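Local atomic coordinates of putative methyl-accepting chemotaxis signal transduction protein (PDB entry 4XMR), a protein that probably senses amino acids such as isoleucine through a tandem PAS sensory domain and passes the signal across the membrane to direct chemotaxis. Residues Lys185-Thr190 with Phe234-Cys239; Asn206-Asn211 with Cys230-Ala235; Phe217-Asn222 with Cys239-Ala244. All coordinates share one frame; numbering follows the deposited sequence.

Contact 1: Lys185-Thr190 with Phe234-Cys239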
loop_
_atom_site.group_PDB
_atom_site.type_symbol
_atom_site.label_atom_id
_atom_site.label_comp_id
_atom_site.label_asym_id
_atom_site.label_seq_id
_atom_site.Cartn_x
_atom_site.Cartn_y
_atom_site.Cartn_z
ATOM N N LYS B 185 -14.760 -19.039 4.800
ATOM C CA LYS B 185 -13.933 -19.347 5.954
ATOM C C LYS B 185 -13.177 -18.096 6.368
ATOM O O LYS B 185 -12.726 -17.323 5.521
ATOM C CB LYS B 185 -12.949 -20.469 5.613
ATOM C CG LYS B 185 -13.622 -21.784 5.241
ATOM C CD LYS B 185 -14.411 -22.354 6.414
ATOM C CE LYS B 185 -13.533 -22.462 7.649
ATOM N NZ LYS B 185 -14.132 -23.307 8.716
ATOM N N ILE B 186 -13.043 -17.891 7.671
ATOM C CA ILE B 186 -12.366 -16.701 8.176
ATOM C C ILE B 186 -10.926 -16.656 7.643
ATOM O O ILE B 186 -10.235 -17.679 7.587
ATOM C CB ILE B 186 -12.430 -16.624 9.717
ATOM C CG1 ILE B 186 -12.045 -15.225 10.212
ATOM C CG2 ILE B 186 -11.580 -17.705 10.356
ATOM C CD1 ILE B 186 -13.099 -14.190 9.917
ATOM N N PHE B 187 -10.496 -15.469 7.222
ATOM C CA PHE B 187 -9.240 -15.309 6.495
ATOM C C PHE B 187 -8.329 -14.267 7.145
ATOM O O PHE B 187 -7.125 -14.482 7.272
ATOM C CB PHE B 187 -9.537 -14.952 5.031
ATOM C CG PHE B 187 -8.319 -14.591 4.226
ATOM C CD1 PHE B 187 -7.588 -15.567 3.574
ATOM C CD2 PHE B 187 -7.930 -13.266 4.091
ATOM C CE1 PHE B 187 -6.474 -15.233 2.822
ATOM C CE2 PHE B 187 -6.821 -12.921 3.348
ATOM C CZ PHE B 187 -6.090 -13.907 2.713
ATOM N N ALA B 188 -8.904 -13.138 7.546
ATOM C CA ALA B 188 -8.146 -12.060 8.183
ATOM C C ALA B 188 -9.028 -11.353 9.206
ATOM O O ALA B 188 -10.249 -11.345 9.059
ATOM C CB ALA B 188 -7.649 -11.054 7.148
ATOM N N ALA B 189 -8.431 -10.776 10.249
ATOM C CA ALA B 189 -9.210 -10.071 11.269
ATOM C C ALA B 189 -8.377 -9.053 12.042
ATOM O O ALA B 189 -7.195 -9.278 12.301
ATOM C CB ALA B 189 -9.846 -11.076 12.232
ATOM N N THR B 190 -8.998 -7.937 12.409
ATOM C CA THR B 190 -8.374 -6.938 13.271
ATOM C C THR B 190 -8.140 -7.512 14.660
ATOM O O THR B 190 -7.068 -7.350 15.257
ATOM C CB THR B 190 -9.263 -5.712 13.381
ATOM O OG1 THR B 190 -9.452 -5.170 12.071
ATOM C CG2 THR B 190 -8.631 -4.663 14.281
ATOM N N PHE B 234 -14.086 -8.558 -4.340
ATOM C CA PHE B 234 -13.692 -9.678 -5.183
ATOM C C PHE B 234 -14.269 -10.984 -4.610
ATOM O O PHE B 234 -15.483 -11.066 -4.369
ATOM C CB PHE B 234 -12.180 -9.660 -5.420
ATOM C CG PHE B 234 -11.720 -8.396 -6.097
ATOM C CD1 PHE B 234 -11.893 -8.233 -7.460
ATOM C CD2 PHE B 234 -11.200 -7.348 -5.365
ATOM C CE1 PHE B 234 -11.511 -7.064 -8.089
ATOM C CE2 PHE B 234 -10.802 -6.175 -5.991
ATOM C CZ PHE B 234 -10.966 -6.037 -7.351
ATOM N N ALA B 235 -13.443 -11.994 -4.370
ATOM C CA ALA B 235 -13.978 -13.250 -3.851
ATOM C C ALA B 235 -14.173 -13.239 -2.336
ATOM O O ALA B 235 -14.801 -14.150 -1.785
ATOM C CB ALA B 235 -13.105 -14.425 -4.272
ATOM N N TYR B 236 -13.645 -12.209 -1.668
ATOM C CA TYR B 236 -13.708 -12.119 -0.211
ATOM C C TYR B 236 -15.023 -11.510 0.231
ATOM O O TYR B 236 -15.686 -10.798 -0.523
ATOM C CB TYR B 236 -12.600 -11.210 0.361
ATOM C CG TYR B 236 -11.164 -11.626 0.176
ATOM C CD1 TYR B 236 -10.613 -12.673 0.903
ATOM C CD2 TYR B 236 -10.339 -10.916 -0.685
ATOM C CE1 TYR B 236 -9.286 -13.032 0.743
ATOM C CE2 TYR B 236 -9.017 -11.259 -0.850
ATOM C CZ TYR B 236 -8.497 -12.316 -0.139
ATOM O OH TYR B 236 -7.179 -12.646 -0.323
ATOM N N THR B 237 -15.365 -11.755 1.486
ATOM C CA THR B 237 -16.419 -11.000 2.150
ATOM C C THR B 237 -15.778 -10.219 3.290
ATOM O O THR B 237 -15.132 -10.809 4.164
ATOM C CB THR B 237 -17.507 -11.926 2.707
ATOM O OG1 THR B 237 -18.084 -12.667 1.626
ATOM C CG2 THR B 237 -18.594 -11.112 3.404
ATOM N N ALA B 238 -15.933 -8.896 3.259
ATOM C CA ALA B 238 -15.443 -8.033 4.326
ATOM C C ALA B 238 -16.604 -7.666 5.231
ATOM O O ALA B 238 -17.670 -7.293 4.750
ATOM C CB ALA B 238 -14.796 -6.774 3.758
ATOM N N CYS B 239 -16.383 -7.747 6.538
ATOM C CA CYS B 239 -17.423 -7.414 7.515
ATOM C C CYS B 239 -16.903 -6.491 8.607
ATOM O O CYS B 239 -15.691 -6.451 8.890
ATOM C CB CYS B 239 -17.935 -8.679 8.205
ATOM S SG CYS B 239 -18.698 -9.910 7.129
#
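Phe187 and Tyr236 meet ring against ring, and this one pair carries the contact between 185-190 and 234-239. CE1 of Tyr236 sits over the centre of one face of the Phe187 ring, 3.5 Å above its plane, and Phe187 CE2 and CD2 both lie 3.6 Å from Tyr236 CE1. The hydroxyl reaches the far rim of the same ring, with Tyr236 OH 3.5 Å from Phe187 CZ. The two planes are inclined at 47° with centroids 4.9 Å apart, so the pair is neither a parallel stack nor a T-shaped one. Different first torsions bring the rings together. Phe187 holds CG away from its own N (chi1 173°), whereas Tyr236 turns CG away from its carbonyl carbon (chi1 -64°), and both rings rise from the same side of the sheet.

The backbones are not hydrogen-bonded neighbours. Strand 177-180 lies between edge strand 186-189 and strand 236-243, and the CA atoms of Phe187 and Tyr236 are 8.7 Å apart, a separation that fits the strand lying between them. On the edge strand a classic beta bulge sets two residues, Phe187 and Ala188, against Leu179. Farther out, Leu166 of helix 163-171 touches both rings, Ser163 of that helix touches Phe187, and Val29 of the long helix 9-48 touches Tyr236.

Between the two segments the attraction is therefore mainly dispersion between the rings, with the Tyr236 hydroxyl in van der Waals contact with the rim of the phenylalanine. This largely apolar pairing joins an edge strand to an interior strand of the five-stranded sheet, over the strand that separates them.

Contact 2: Asn206-Asn211 with Cys230-Ala235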
loop_
_atom_site.group_PDB
_atom_site.type_symbol
_atom_site.label_atom_id
_atom_site.label_comp_id
_atom_site.label_asym_id
_atom_site.label_seq_id
_atom_site.Cartn_x
_atom_site.Cartn_y
_atom_site.Cartn_z
ATOM N N ASN B 206 -24.946 -15.934 8.110
ATOM C CA ASN B 206 -26.367 -16.151 7.852
ATOM C C ASN B 206 -27.113 -14.828 7.759
ATOM O O ASN B 206 -27.986 -14.649 6.908
ATOM C CB ASN B 206 -26.989 -17.030 8.939
ATOM C CG ASN B 206 -26.522 -18.474 8.863
ATOM O OD1 ASN B 206 -26.025 -18.925 7.829
ATOM N ND2 ASN B 206 -26.676 -19.206 9.963
ATOM N N ALA B 207 -26.765 -13.893 8.634
ATOM C CA ALA B 207 -27.429 -12.603 8.620
ATOM C C ALA B 207 -27.035 -11.819 7.369
ATOM O O ALA B 207 -27.873 -11.181 6.739
ATOM C CB ALA B 207 -27.110 -11.826 9.876
ATOM N N TYR B 208 -25.760 -11.874 6.997
ATOM C CA TYR B 208 -25.322 -11.213 5.774
ATOM C C TYR B 208 -26.086 -11.730 4.548
ATOM O O TYR B 208 -26.492 -10.949 3.684
ATOM C CB TYR B 208 -23.818 -11.392 5.592
ATOM C CG TYR B 208 -23.309 -10.971 4.242
ATOM C CD1 TYR B 208 -23.570 -9.700 3.737
ATOM C CD2 TYR B 208 -22.519 -11.829 3.488
ATOM C CE1 TYR B 208 -23.084 -9.309 2.500
ATOM C CE2 TYR B 208 -22.029 -11.448 2.261
ATOM C CZ TYR B 208 -22.312 -10.193 1.767
ATOM O OH TYR B 208 -21.805 -9.837 0.534
ATOM N N LYS B 209 -26.308 -13.037 4.490
ATOM C CA LYS B 209 -27.030 -13.619 3.361
ATOM C C LYS B 209 -28.438 -13.043 3.198
ATOM O O LYS B 209 -28.936 -12.903 2.083
ATOM C CB LYS B 209 -27.082 -15.140 3.475
ATOM C CG LYS B 209 -25.759 -15.815 3.189
ATOM C CD LYS B 209 -25.916 -17.318 3.072
ATOM C CE LYS B 209 -26.259 -17.957 4.408
ATOM N NZ LYS B 209 -26.418 -19.436 4.282
ATOM N N LEU B 210 -29.072 -12.694 4.313
ATOM C CA LEU B 210 -30.411 -12.107 4.285
ATOM C C LEU B 210 -30.404 -10.638 3.848
ATOM O O LEU B 210 -31.412 -10.121 3.383
ATOM C CB LEU B 210 -31.053 -12.205 5.667
ATOM C CG LEU B 210 -31.460 -13.584 6.179
ATOM C CD1 LEU B 210 -31.744 -13.518 7.675
ATOM C CD2 LEU B 210 -32.690 -14.075 5.429
ATOM N N ASN B 211 -29.271 -9.959 4.005
ATOM C CA ASN B 211 -29.258 -8.493 3.951
ATOM C C ASN B 211 -28.555 -7.804 2.784
ATOM O O ASN B 211 -28.899 -6.678 2.436
ATOM C CB ASN B 211 -28.724 -7.924 5.266
ATOM C CG ASN B 211 -29.748 -7.982 6.367
ATOM O OD1 ASN B 211 -30.553 -7.064 6.526
ATOM N ND2 ASN B 211 -29.744 -9.071 7.121
ATOM N N CYS B 230 -21.686 -6.399 5.987
ATOM C CA CYS B 230 -20.639 -7.004 5.180
ATOM C C CYS B 230 -20.778 -6.577 3.730
ATOM O O CYS B 230 -21.836 -6.093 3.301
ATOM C CB CYS B 230 -20.699 -8.533 5.232
ATOM S SG CYS B 230 -20.648 -9.302 6.855
ATOM N N THR B 231 -19.708 -6.775 2.971
ATOM C CA THR B 231 -19.749 -6.503 1.546
ATOM C C THR B 231 -18.788 -7.423 0.810
ATOM O O THR B 231 -17.761 -7.846 1.358
ATOM C CB THR B 231 -19.405 -5.035 1.231
ATOM O OG1 THR B 231 -19.653 -4.775 -0.155
ATOM C CG2 THR B 231 -17.940 -4.713 1.567
ATOM N N LYS B 232 -19.110 -7.727 -0.441
ATOM C CA LYS B 232 -18.205 -8.514 -1.262
ATOM C C LYS B 232 -17.065 -7.637 -1.747
ATOM O O LYS B 232 -17.268 -6.495 -2.164
ATOM C CB LYS B 232 -18.946 -9.107 -2.456
ATOM C CG LYS B 232 -19.995 -10.138 -2.085
ATOM C CD LYS B 232 -19.421 -11.253 -1.221
ATOM C CE LYS B 232 -18.361 -12.054 -1.963
ATOM N NZ LYS B 232 -17.871 -13.200 -1.149
ATOM N N VAL B 233 -15.855 -8.175 -1.674
ATOM C CA VAL B 233 -14.683 -7.511 -2.238
ATOM C C VAL B 233 -13.929 -8.583 -3.017
ATOM O O VAL B 233 -13.246 -9.427 -2.424
ATOM C CB VAL B 233 -13.765 -6.886 -1.169
ATOM C CG1 VAL B 233 -12.708 -6.001 -1.849
ATOM C CG2 VAL B 233 -14.567 -6.079 -0.139
ATOM N N PHE B 234 -14.086 -8.558 -4.340
ATOM C CA PHE B 234 -13.692 -9.678 -5.183
ATOM C C PHE B 234 -14.269 -10.984 -4.610
ATOM O O PHE B 234 -15.483 -11.066 -4.369
ATOM C CB PHE B 234 -12.180 -9.660 -5.420
ATOM C CG PHE B 234 -11.720 -8.396 -6.097
ATOM C CD1 PHE B 234 -11.893 -8.233 -7.460
ATOM C CD2 PHE B 234 -11.200 -7.348 -5.365
ATOM C CE1 PHE B 234 -11.511 -7.064 -8.089
ATOM C CE2 PHE B 234 -10.802 -6.175 -5.991
ATOM C CZ PHE B 234 -10.966 -6.037 -7.351
ATOM N N ALA B 235 -13.443 -11.994 -4.370
ATOM C CA ALA B 235 -13.978 -13.250 -3.851
ATOM C C ALA B 235 -14.173 -13.239 -2.336
ATOM O O ALA B 235 -14.801 -14.150 -1.785
ATOM C CB ALA B 235 -13.105 -14.425 -4.272
#
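This is a helix-on-sheet contact, in which Tyr208 of helix 202-211 lays its ring on Cys230 of strand 224-233 in the five-stranded antiparallel sheet. The axes of 206-211 and 230-233 approach to 9.3 Å at 80°, so these segments run nearly square to each other and meet through one long side chain of the helix. Tyr208 extends its ring outward with CG anti to the backbone N (chi1 169°). Cys230 CB then comes over one face, displaced toward the rim, in a CH-pi contact with CB 3.7 Å from the Tyr208 centroid; the closest pair is Cys230 CB to Tyr208 CD1, 3.4 Å. Cys230 SG, half of the disulfide to Cys239, adds an oblique sulfur-aromatic contact 4.6 Å from the same Tyr208 centroid.

Beyond the ring, Tyr208 OH lies against the aliphatic part of Lys232, 3.2 Å from Lys232 CG, and the two side chains cross at about a right angle. Its polar partner is Asp213 OD1, to which the hydroxyl is hydrogen-bonded. The Lys232 chain bends at chi2 and chi3 and carries its ammonium to the turn, where NZ binds Thr237 OG1 and also Ala235 O, at 3.3 Å from Lys232 NZ and from above the carbonyl plane. On the helix, Asn211 ND2 gives a nearly straight bond to Ala207 O.

The chemistry divides the tyrosine in two: its ring covers the disulfide half-cystine, while its hydroxyl is anchored to an aspartate beside the lysine methylenes, the probably charged ammonium being turned to Thr237 OG1 and Ala235 O at the hairpin turn.

Contact 3: Phe217-Asn222 with Cys239-Ala244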
loop_
_atom_site.group_PDB
_atom_site.type_symbol
_atom_site.label_atom_id
_atom_site.label_comp_id
_atom_site.label_asym_id
_atom_site.label_seq_id
_atom_site.Cartn_x
_atom_site.Cartn_y
_atom_site.Cartn_z
ATOM N N PHE B 217 -27.354 -5.258 9.873
ATOM C CA PHE B 217 -28.243 -6.283 10.395
ATOM C C PHE B 217 -27.935 -6.609 11.846
ATOM O O PHE B 217 -26.800 -6.436 12.304
ATOM C CB PHE B 217 -28.133 -7.555 9.556
ATOM C CG PHE B 217 -26.722 -8.036 9.351
ATOM C CD1 PHE B 217 -26.047 -8.724 10.356
ATOM C CD2 PHE B 217 -26.072 -7.808 8.150
ATOM C CE1 PHE B 217 -24.740 -9.175 10.159
ATOM C CE2 PHE B 217 -24.767 -8.252 7.945
ATOM C CZ PHE B 217 -24.107 -8.933 8.945
ATOM N N SER B 218 -28.947 -7.095 12.556
ATOM C CA SER B 218 -28.762 -7.619 13.901
ATOM C C SER B 218 -28.507 -9.115 13.835
ATOM O O SER B 218 -29.030 -9.813 12.963
ATOM C CB SER B 218 -29.992 -7.333 14.766
ATOM O OG SER B 218 -30.145 -5.943 14.971
ATOM N N TYR B 219 -27.676 -9.601 14.746
ATOM C CA TYR B 219 -27.449 -11.030 14.886
ATOM C C TYR B 219 -26.975 -11.294 16.305
ATOM O O TYR B 219 -26.696 -10.357 17.054
ATOM C CB TYR B 219 -26.436 -11.543 13.848
ATOM C CG TYR B 219 -24.994 -11.179 14.137
ATOM C CD1 TYR B 219 -24.498 -9.911 13.834
ATOM C CD2 TYR B 219 -24.123 -12.104 14.706
ATOM C CE1 TYR B 219 -23.182 -9.578 14.096
ATOM C CE2 TYR B 219 -22.801 -11.779 14.966
ATOM C CZ TYR B 219 -22.338 -10.518 14.660
ATOM O OH TYR B 219 -21.033 -10.188 14.923
ATOM N N LYS B 220 -26.913 -12.561 16.692
ATOM C CA LYS B 220 -26.451 -12.890 18.033
ATOM C C LYS B 220 -25.432 -14.015 18.026
ATOM O O LYS B 220 -25.510 -14.936 17.209
ATOM C CB LYS B 220 -27.630 -13.248 18.947
ATOM C CG LYS B 220 -28.361 -14.515 18.557
ATOM C CD LYS B 220 -29.480 -14.843 19.536
ATOM C CE LYS B 220 -30.151 -16.157 19.164
ATOM N NZ LYS B 220 -31.253 -16.517 20.099
ATOM N N LEU B 221 -24.464 -13.916 18.930
ATOM C CA LEU B 221 -23.541 -15.011 19.192
ATOM C C LEU B 221 -23.315 -15.112 20.696
ATOM O O LEU B 221 -23.106 -14.096 21.361
ATOM C CB LEU B 221 -22.204 -14.796 18.483
ATOM C CG LEU B 221 -21.194 -15.933 18.687
ATOM C CD1 LEU B 221 -21.709 -17.240 18.090
ATOM C CD2 LEU B 221 -19.839 -15.570 18.105
ATOM N N ASN B 222 -23.355 -16.335 21.222
ATOM C CA ASN B 222 -23.191 -16.570 22.656
ATOM C C ASN B 222 -24.127 -15.701 23.497
ATOM O O ASN B 222 -23.724 -15.156 24.527
ATOM C CB ASN B 222 -21.736 -16.348 23.085
ATOM C CG ASN B 222 -20.762 -17.260 22.356
ATOM O OD1 ASN B 222 -21.024 -18.450 22.175
ATOM N ND2 ASN B 222 -19.633 -16.703 21.932
ATOM N N CYS B 239 -16.383 -7.747 6.538
ATOM C CA CYS B 239 -17.423 -7.414 7.515
ATOM C C CYS B 239 -16.903 -6.491 8.607
ATOM O O CYS B 239 -15.691 -6.451 8.890
ATOM C CB CYS B 239 -17.935 -8.679 8.205
ATOM S SG CYS B 239 -18.698 -9.910 7.129
ATOM N N ILE B 240 -17.829 -5.764 9.225
ATOM C CA ILE B 240 -17.571 -5.038 10.458
ATOM C C ILE B 240 -18.711 -5.363 11.416
ATOM O O ILE B 240 -19.885 -5.421 11.015
ATOM C CB ILE B 240 -17.439 -3.514 10.201
ATOM C CG1 ILE B 240 -16.874 -2.811 11.430
ATOM C CG2 ILE B 240 -18.769 -2.895 9.731
ATOM C CD1 ILE B 240 -16.445 -1.380 11.152
ATOM N N THR B 241 -18.386 -5.627 12.673
ATOM C CA THR B 241 -19.437 -5.885 13.645
ATOM C C THR B 241 -19.120 -5.208 14.966
ATOM O O THR B 241 -17.949 -4.928 15.269
ATOM C CB THR B 241 -19.668 -7.394 13.917
ATOM O OG1 THR B 241 -18.558 -7.934 14.649
ATOM C CG2 THR B 241 -19.874 -8.177 12.627
ATOM N N GLU B 242 -20.171 -4.952 15.738
ATOM C CA GLU B 242 -20.026 -4.351 17.047
ATOM C C GLU B 242 -21.111 -4.874 17.969
ATOM O O GLU B 242 -22.192 -5.248 17.520
ATOM C CB GLU B 242 -20.135 -2.827 16.947
ATOM C CG GLU B 242 -19.818 -2.091 18.234
ATOM C CD GLU B 242 -18.452 -2.458 18.810
ATOM O OE1 GLU B 242 -18.348 -3.486 19.516
ATOM O OE2 GLU B 242 -17.484 -1.711 18.569
ATOM N N SER B 243 -20.823 -4.904 19.263
ATOM C CA SER B 243 -21.841 -5.226 20.257
ATOM C C SER B 243 -22.995 -4.225 20.204
ATOM O O SER B 243 -22.773 -3.016 20.076
ATOM C CB SER B 243 -21.229 -5.194 21.653
ATOM O OG SER B 243 -22.227 -5.243 22.644
ATOM N N ALA B 244 -24.227 -4.714 20.334
ATOM C CA ALA B 244 -25.390 -3.828 20.386
ATOM C C ALA B 244 -25.281 -2.854 21.560
ATOM O O ALA B 244 -25.788 -1.732 21.496
ATOM C CB ALA B 244 -26.675 -4.643 20.480
#
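Tyr219 and Thr241 make the touch between 217-222 and 239-244, reaching each other across strand 224-233. The second segment begins at Cys239, whose sulfur is tied to Cys230 in that intervening strand. Ile240 comes next and packs on Gln18, Leu21 and Leu22 of the long helix 9-48. Thr241 sets CB toward strand 217-221, and the hydroxyl end of the tyrosine arrives against it: Tyr219 OH lies 3.3 Å from Thr241 CG2 and equally 3.3 Å from Thr241 CB. The ring follows obliquely, with Tyr219 CE1 3.9 Å from Thr241 CG2, and the side chains cross at about a right angle. At Tyr219 the first torsion (chi1 75°) puts CG between the backbone N and the carbonyl carbon, and the ring thereby extends over the strand between.

Arg226 of that strand serves both residues. Its NE is hydrogen-bonded to Tyr219 OH and its NH2 to Thr241 OG1, while the two hydroxyl oxygens, Tyr219 OH and Thr241 OG1, stand 3.4 Å apart. Pro203 of helix 202-211 touches Tyr219, and Phe178 of strand 177-180 touches Thr241.

Glu242 points away, and its carboxylate folds back along the chain: Ser243 N donates to Glu242 OE1 at 2.9 Å, using the oxygen's anti lone pair. Ser243 then occupies the N-cap position, its OG bonded to Asp245 N, and at Ala244 the strand gives way to helix 244-247.

One guanidinium thus fixes two hydroxyl groups from strands on either side of its own. Tyr219 OH packs on Thr241 CB and CG2 while Arg226, probably charged, grips both hydroxyl oxygens through its N-H groups.

How the contacts relate
All three contacts belong to the five-stranded sheet, in the order 186-189, 177-180, 236-243, 224-233, 217-221, well away from the isoleucine pocket formed by earlier residues of the chain. Contact 1 joins one edge strand to 236-243 and contact 3 joins the other edge strand to the same strand, their centres about 16 Å apart. Contact 2 seats helix 202-211 on 224-233, its centre about 10 Å from that of contact 1 and 14 Å from that of contact 3. The Cys230-Cys239 disulfide connects contact 2 to the other two. Along the chain, the first segments precede the hairpin 224-243, which therefore gathers both edges and the helix into one PAS-like unit.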